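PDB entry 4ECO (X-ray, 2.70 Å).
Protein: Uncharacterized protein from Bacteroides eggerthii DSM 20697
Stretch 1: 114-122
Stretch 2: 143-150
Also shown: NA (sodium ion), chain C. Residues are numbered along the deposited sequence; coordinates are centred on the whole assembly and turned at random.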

ATOM      1  N   SER A 114      18.997  -2.088   4.582  1.00 36.42           N
ATOM      2  CA  SER A 114      17.680  -1.462   4.467  1.00 35.94           C
ATOM      3  C   SER A 114      16.760  -2.270   3.602  1.00 43.54           C
ATOM      4  O   SER A 114      17.212  -3.208   2.930  1.00 44.24           O
ATOM      5  CB  SER A 114      17.791  -0.064   3.871  1.00 38.25           C
ATOM      6  OG  SER A 114      17.954  -0.149   2.464  1.00 45.96           O
ATOM      7  N   HIS A 115      15.466  -1.846   3.549  1.00 40.42           N
ATOM      8  CA  HIS A 115      14.455  -2.466   2.693  1.00 39.00           C
ATOM      9  C   HIS A 115      14.793  -2.169   1.229  1.00 44.52           C
ATOM     10  O   HIS A 115      14.408  -2.953   0.365  1.00 44.70           O
ATOM     11  CB  HIS A 115      13.029  -2.041   3.063  1.00 38.39           C
ATOM     12  CG  HIS A 115      12.713  -0.599   2.851  1.00 41.66           C
ATOM     13  ND1 HIS A 115      12.755   0.304   3.890  1.00 43.86           N
ATOM     14  CD2 HIS A 115      12.296   0.042   1.733  1.00 42.91           C
ATOM     15  CE1 HIS A 115      12.381   1.464   3.372  1.00 43.13           C
ATOM     16  NE2 HIS A 115      12.109   1.357   2.070  1.00 42.59           N
ATOM     17  N   GLY A 116      15.580  -1.104   0.988  1.00 40.75           N
ATOM     18  CA  GLY A 116      16.041  -0.702  -0.334  1.00 39.78           C
ATOM     19  C   GLY A 116      16.842  -1.786  -1.033  1.00 46.13           C
ATOM     20  O   GLY A 116      16.715  -1.978  -2.243  1.00 48.25           O
ATOM     21  N   GLU A 117      17.635  -2.540  -0.271  1.00 41.96           N
ATOM     22  CA  GLU A 117      18.485  -3.622  -0.785  1.00 41.10           C
ATOM     23  C   GLU A 117      17.672  -4.739  -1.462  1.00 48.86           C
ATOM     24  O   GLU A 117      18.159  -5.333  -2.433  1.00 51.19           O
ATOM     25  CB  GLU A 117      19.331  -4.197   0.340  1.00 41.60           C
ATOM     26  CG  GLU A 117      20.411  -3.233   0.809  1.00 38.48           C
ATOM     27  CD  GLU A 117      21.204  -3.721   2.003  1.00 55.67           C
ATOM     28  OE1 GLU A 117      20.562  -4.157   2.990  1.00 38.80           O
ATOM     29  OE2 GLU A 117      22.458  -3.657   1.958  1.00 39.17           O
ATOM     30  N   LYS A 118      16.420  -4.970  -1.008  1.00 44.64           N
ATOM     31  CA  LYS A 118      15.530  -5.972  -1.595  1.00 43.47           C
ATOM     32  C   LYS A 118      14.962  -5.492  -2.935  1.00 44.75           C
ATOM     33  O   LYS A 118      14.525  -6.332  -3.722  1.00 44.33           O
ATOM     34  CB  LYS A 118      14.367  -6.349  -0.628  1.00 45.99           C
ATOM     35  CG  LYS A 118      14.735  -7.275   0.562  1.00 56.98           C
ATOM     36  CD  LYS A 118      15.379  -8.634   0.169  1.00 61.46           C
ATOM     37  CE  LYS A 118      16.825  -8.682   0.610  1.00 63.46           C
ATOM     38  NZ  LYS A 118      17.634  -9.700  -0.096  1.00 65.20           N
ATOM     39  N   VAL A 119      14.958  -4.161  -3.195  1.00 40.42           N
ATOM     40  CA  VAL A 119      14.414  -3.577  -4.451  1.00 39.60           C
ATOM     41  C   VAL A 119      15.517  -2.820  -5.235  1.00 45.16           C
ATOM     42  O   VAL A 119      15.205  -1.967  -6.068  1.00 43.77           O
ATOM     43  CB  VAL A 119      13.158  -2.666  -4.244  1.00 41.50           C
ATOM     44  CG1 VAL A 119      11.963  -3.479  -3.769  1.00 41.26           C
ATOM     45  CG2 VAL A 119      13.434  -1.504  -3.296  1.00 40.82           C
ATOM     46  N   ASN A 120      16.794  -3.155  -4.975  1.00 45.79           N
ATOM     47  CA  ASN A 120      17.974  -2.583  -5.639  1.00 47.41           C
ATOM     48  C   ASN A 120      17.922  -1.018  -5.655  1.00 53.95           C
ATOM     49  O   ASN A 120      18.045  -0.376  -6.707  1.00 54.39           O
ATOM     50  CB  ASN A 120      18.116  -3.152  -7.076  1.00 45.93           C
ATOM     51  CG  ASN A 120      19.400  -2.801  -7.781  1.00 79.09           C
ATOM     52  OD1 ASN A 120      20.460  -2.543  -7.174  1.00 71.11           O
ATOM     53  ND2 ASN A 120      19.319  -2.779  -9.095  1.00 78.72           N
ATOM     54  N   GLU A 121      17.733  -0.419  -4.465  1.00 49.95           N
ATOM     55  CA  GLU A 121      17.686   1.033  -4.277  1.00 48.54           C
ATOM     56  C   GLU A 121      18.505   1.458  -3.099  1.00 54.53           C
ATOM     57  O   GLU A 121      18.430   0.821  -2.047  1.00 55.88           O
ATOM     58  CB  GLU A 121      16.250   1.509  -4.067  1.00 49.11           C
ATOM     59  CG  GLU A 121      15.389   1.526  -5.315  1.00 55.40           C
ATOM     60  CD  GLU A 121      14.045   2.187  -5.106  1.00 71.43           C
ATOM     61  OE1 GLU A 121      14.019   3.375  -4.698  1.00 74.76           O
ATOM     62  OE2 GLU A 121      13.016   1.520  -5.362  1.00 55.47           O
ATOM     63  N   ARG A 122      19.265   2.551  -3.234  1.00 51.67           N
ATOM     64  CA  ARG A 122      20.005   3.076  -2.085  1.00 51.07           C
ATOM     65  C   ARG A 122      19.097   4.074  -1.396  1.00 51.76           C
ATOM     66  O   ARG A 122      18.674   5.046  -2.037  1.00 51.76           O
ATOM     67  CB  ARG A 122      21.339   3.698  -2.506  1.00 53.91           C
ATOM     68  CG  ARG A 122      22.528   3.171  -1.706  1.00 72.81           C
ATOM     69  CD  ARG A 122      23.844   3.887  -2.001  1.00 89.56           C
ATOM     70  NE  ARG A 122      24.049   4.191  -3.423  1.00 99.31           N
ATOM     71  CZ  ARG A 122      24.459   3.322  -4.347  1.00114.87           C
ATOM     72  NH1 ARG A 122      24.677   2.052  -4.027  1.00 98.75           N
ATOM     73  NH2 ARG A 122      24.612   3.708  -5.604  1.00108.42           N
HETATM   74  N   MSE A 143       8.172   8.039   3.376  1.00 37.56           N
HETATM   75  CA  MSE A 143       7.104   7.450   2.554  1.00 36.95           C
HETATM   76  C   MSE A 143       7.606   6.413   1.561  1.00 41.65           C
HETATM   77  O   MSE A 143       6.784   5.850   0.829  1.00 43.05           O
HETATM   78  CB  MSE A 143       6.384   8.557   1.754  1.00 39.23           C
HETATM   79  CG  MSE A 143       5.691   9.611   2.618  1.00 46.41           C
HETATM   80 SE   MSE A 143       4.523   8.859   3.956  0.75 52.85          SE
HETATM   81  CE  MSE A 143       3.213   7.999   2.770  1.00 50.10           C
ATOM     82  N   HIS A 144       8.931   6.162   1.508  1.00 37.39           N
ATOM     83  CA  HIS A 144       9.516   5.220   0.544  1.00 35.96           C
ATOM     84  C   HIS A 144       8.976   3.800   0.724  1.00 40.07           C
ATOM     85  O   HIS A 144       8.694   3.167  -0.293  1.00 40.01           O
ATOM     86  CB  HIS A 144      11.057   5.191   0.586  1.00 35.92           C
ATOM     87  CG  HIS A 144      11.654   4.344  -0.490  1.00 38.54           C
ATOM     88  ND1 HIS A 144      11.657   2.957  -0.405  1.00 39.75           N
ATOM     89  CD2 HIS A 144      12.234   4.716  -1.656  1.00 40.13           C
ATOM     90  CE1 HIS A 144      12.206   2.534  -1.532  1.00 39.26           C
ATOM     91  NE2 HIS A 144      12.584   3.557  -2.309  1.00 39.71           N
ATOM     92  N   TYR A 145       8.859   3.280   1.982  1.00 35.11           N
ATOM     93  CA  TYR A 145       8.371   1.918   2.158  1.00 35.06           C
ATOM     94  C   TYR A 145       6.925   1.845   1.710  1.00 42.75           C
ATOM     95  O   TYR A 145       6.534   0.892   1.018  1.00 41.89           O
ATOM     96  CB  TYR A 145       8.521   1.416   3.606  1.00 36.13           C
ATOM     97  CG  TYR A 145       8.163  -0.054   3.786  1.00 36.40           C
ATOM     98  CD1 TYR A 145       6.859  -0.449   4.066  1.00 38.53           C
ATOM     99  CD2 TYR A 145       9.137  -1.043   3.709  1.00 36.71           C
ATOM    100  CE1 TYR A 145       6.533  -1.792   4.257  1.00 39.66           C
ATOM    101  CE2 TYR A 145       8.821  -2.390   3.895  1.00 37.18           C
ATOM    102  CZ  TYR A 145       7.519  -2.759   4.160  1.00 40.87           C
ATOM    103  OH  TYR A 145       7.222  -4.078   4.347  1.00 38.70           O
ATOM    104  N   GLN A 146       6.153   2.889   2.061  1.00 40.99           N
ATOM    105  CA  GLN A 146       4.743   3.025   1.749  1.00 41.37           C
ATOM    106  C   GLN A 146       4.501   2.987   0.237  1.00 44.57           C
ATOM    107  O   GLN A 146       3.713   2.148  -0.213  1.00 43.91           O
ATOM    108  CB  GLN A 146       4.194   4.330   2.357  1.00 43.97           C
ATOM    109  CG  GLN A 146       2.684   4.559   2.197  1.00 54.58           C
ATOM    110  CD  GLN A 146       1.813   3.564   2.917  1.00 63.89           C
ATOM    111  OE1 GLN A 146       2.205   2.935   3.904  1.00 51.55           O
ATOM    112  NE2 GLN A 146       0.594   3.408   2.427  1.00 64.34           N
ATOM    113  N   LYS A 147       5.205   3.838  -0.549  1.00 40.14           N
ATOM    114  CA  LYS A 147       5.011   3.865  -1.999  1.00 39.34           C
ATOM    115  C   LYS A 147       5.451   2.558  -2.649  1.00 42.87           C
ATOM    116  O   LYS A 147       4.828   2.158  -3.631  1.00 45.51           O
ATOM    117  CB  LYS A 147       5.701   5.073  -2.695  1.00 42.22           C
ATOM    118  CG  LYS A 147       7.208   5.257  -2.462  1.00 72.73           C
ATOM    119  CD  LYS A 147       7.821   6.352  -3.375  1.00 86.56           C
ATOM    120  CE  LYS A 147       9.202   6.862  -2.957  1.00 88.53           C
ATOM    121  NZ  LYS A 147       9.156   7.854  -1.826  1.00 76.91           N
ATOM    122  N   THR A 148       6.453   1.873  -2.088  1.00 38.02           N
ATOM    123  CA  THR A 148       7.025   0.661  -2.681  1.00 37.93           C
ATOM    124  C   THR A 148       6.218  -0.606  -2.404  1.00 41.13           C
ATOM    125  O   THR A 148       6.036  -1.407  -3.339  1.00 40.52           O
ATOM    126  CB  THR A 148       8.470   0.434  -2.190  1.00 39.01           C
ATOM    127  OG1 THR A 148       9.166   1.661  -2.307  1.00 37.38           O
ATOM    128  CG2 THR A 148       9.220  -0.643  -3.002  1.00 30.96           C
ATOM    129  N   PHE A 149       5.795  -0.815  -1.137  1.00 35.84           N
ATOM    130  CA  PHE A 149       5.148  -2.062  -0.764  1.00 35.46           C
ATOM    131  C   PHE A 149       3.714  -1.962  -0.263  1.00 39.50           C
ATOM    132  O   PHE A 149       3.104  -3.027  -0.046  1.00 37.52           O
ATOM    133  CB  PHE A 149       5.964  -2.714   0.367  1.00 37.80           C
ATOM    134  CG  PHE A 149       7.403  -3.012   0.029  1.00 39.87           C
ATOM    135  CD1 PHE A 149       7.737  -4.113  -0.759  1.00 42.48           C
ATOM    136  CD2 PHE A 149       8.427  -2.188   0.491  1.00 41.49           C
ATOM    137  CE1 PHE A 149       9.064  -4.392  -1.064  1.00 43.25           C
ATOM    138  CE2 PHE A 149       9.753  -2.480   0.207  1.00 43.91           C
ATOM    139  CZ  PHE A 149      10.063  -3.579  -0.574  1.00 42.64           C
ATOM    140  N   VAL A 150       3.173  -0.737  -0.027  1.00 37.43           N
ATOM    141  CA  VAL A 150       1.856  -0.640   0.615  1.00 37.56           C
ATOM    142  C   VAL A 150       0.801   0.073  -0.277  1.00 43.95           C
ATOM    143  O   VAL A 150      -0.330  -0.432  -0.411  1.00 44.17           O
ATOM    144  CB  VAL A 150       1.972   0.068   2.004  1.00 39.99           C
ATOM    145  CG1 VAL A 150       0.679  -0.025   2.785  1.00 39.62           C
ATOM    146  CG2 VAL A 150       3.125  -0.492   2.832  1.00 39.19           C
TER
HETATM  147 NA    NA C1001      24.142  -5.669   0.920  1.00 42.76          NA
HETATM  148  O   HOH W   1      10.316   2.136  -4.681  1.00 44.05           O

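The strongest polar link between the two stretches is the hydrogen bond from H144 NE2 to E121 OE1. H144 NE2 and E121 OE1 lie 2.8 Å apart, the N-H...O angle is 174°, and E121 OE1 sits at the edge of the imidazole, near its plane, which is where an N-H on a flat ring must point. Since NE2 of H144 donates here, that nitrogen carries a proton. The other nitrogen of the same ring is also engaged: H144 ND1 lies 3.0 Å from H115 NE2, with an angle of 152°, and the geometry does not settle which histidine donates. The result is a polar chain, E121 to H144 to H115, in which the H144 ring uses both nitrogens to join two parts of the first stretch. The imidazoles meet rim to rim, with centroids 5.1 Å apart and planes at 41°, so neither covers the face of the other.

A water extends this network. Water 1 donates to E121 OE2 at 2.9 Å and to T148 OG1 at 2.7 Å, bridging the stretches one helical turn beyond H144. The T148 hydroxyl is itself a donor within the helix, with OG1 2.6 Å from H144 O.

The backbone sets the frame for these contacts. Residues 144-149 form a helix, with bonds such as T148 N to H144 O (3.1 Å) and F149 N to Y145 O (2.8 Å). Residues 115-118 have helical phi/psi values without the regular bonding pattern, and G116 O receives both V119 N (3.0 Å) and E121 N (2.9 Å), so that the chain turns around this carbonyl. The CA atoms of H115 and Y145 are 7.5 Å apart and those of V119 and T148 8.7 Å, so the contact is made by side chains.

Around the histidines, packing takes over. H115, which has the largest covered area at 93 Å², points its CA-to-CB bond toward the helix. The edge of Y145 faces its ring, with planes at 88° and a closest approach of 3.7 Å from Y145 CD2 to H115 CG. Y145 CB adds a CH-pi contact, 4.1 Å from the centroid of the H115 ring and 25° off its normal. F149 brings its edge to the same histidine, F149 CE2 being 3.9 Å from H115 CD2.

Farther along, V119 CG1 reaches F149 CZ at 3.7 Å and T148 CG2 at 4.0 Å, an apolar patch beside the polar chain. In all, 336 Å² is buried, summed over both sides.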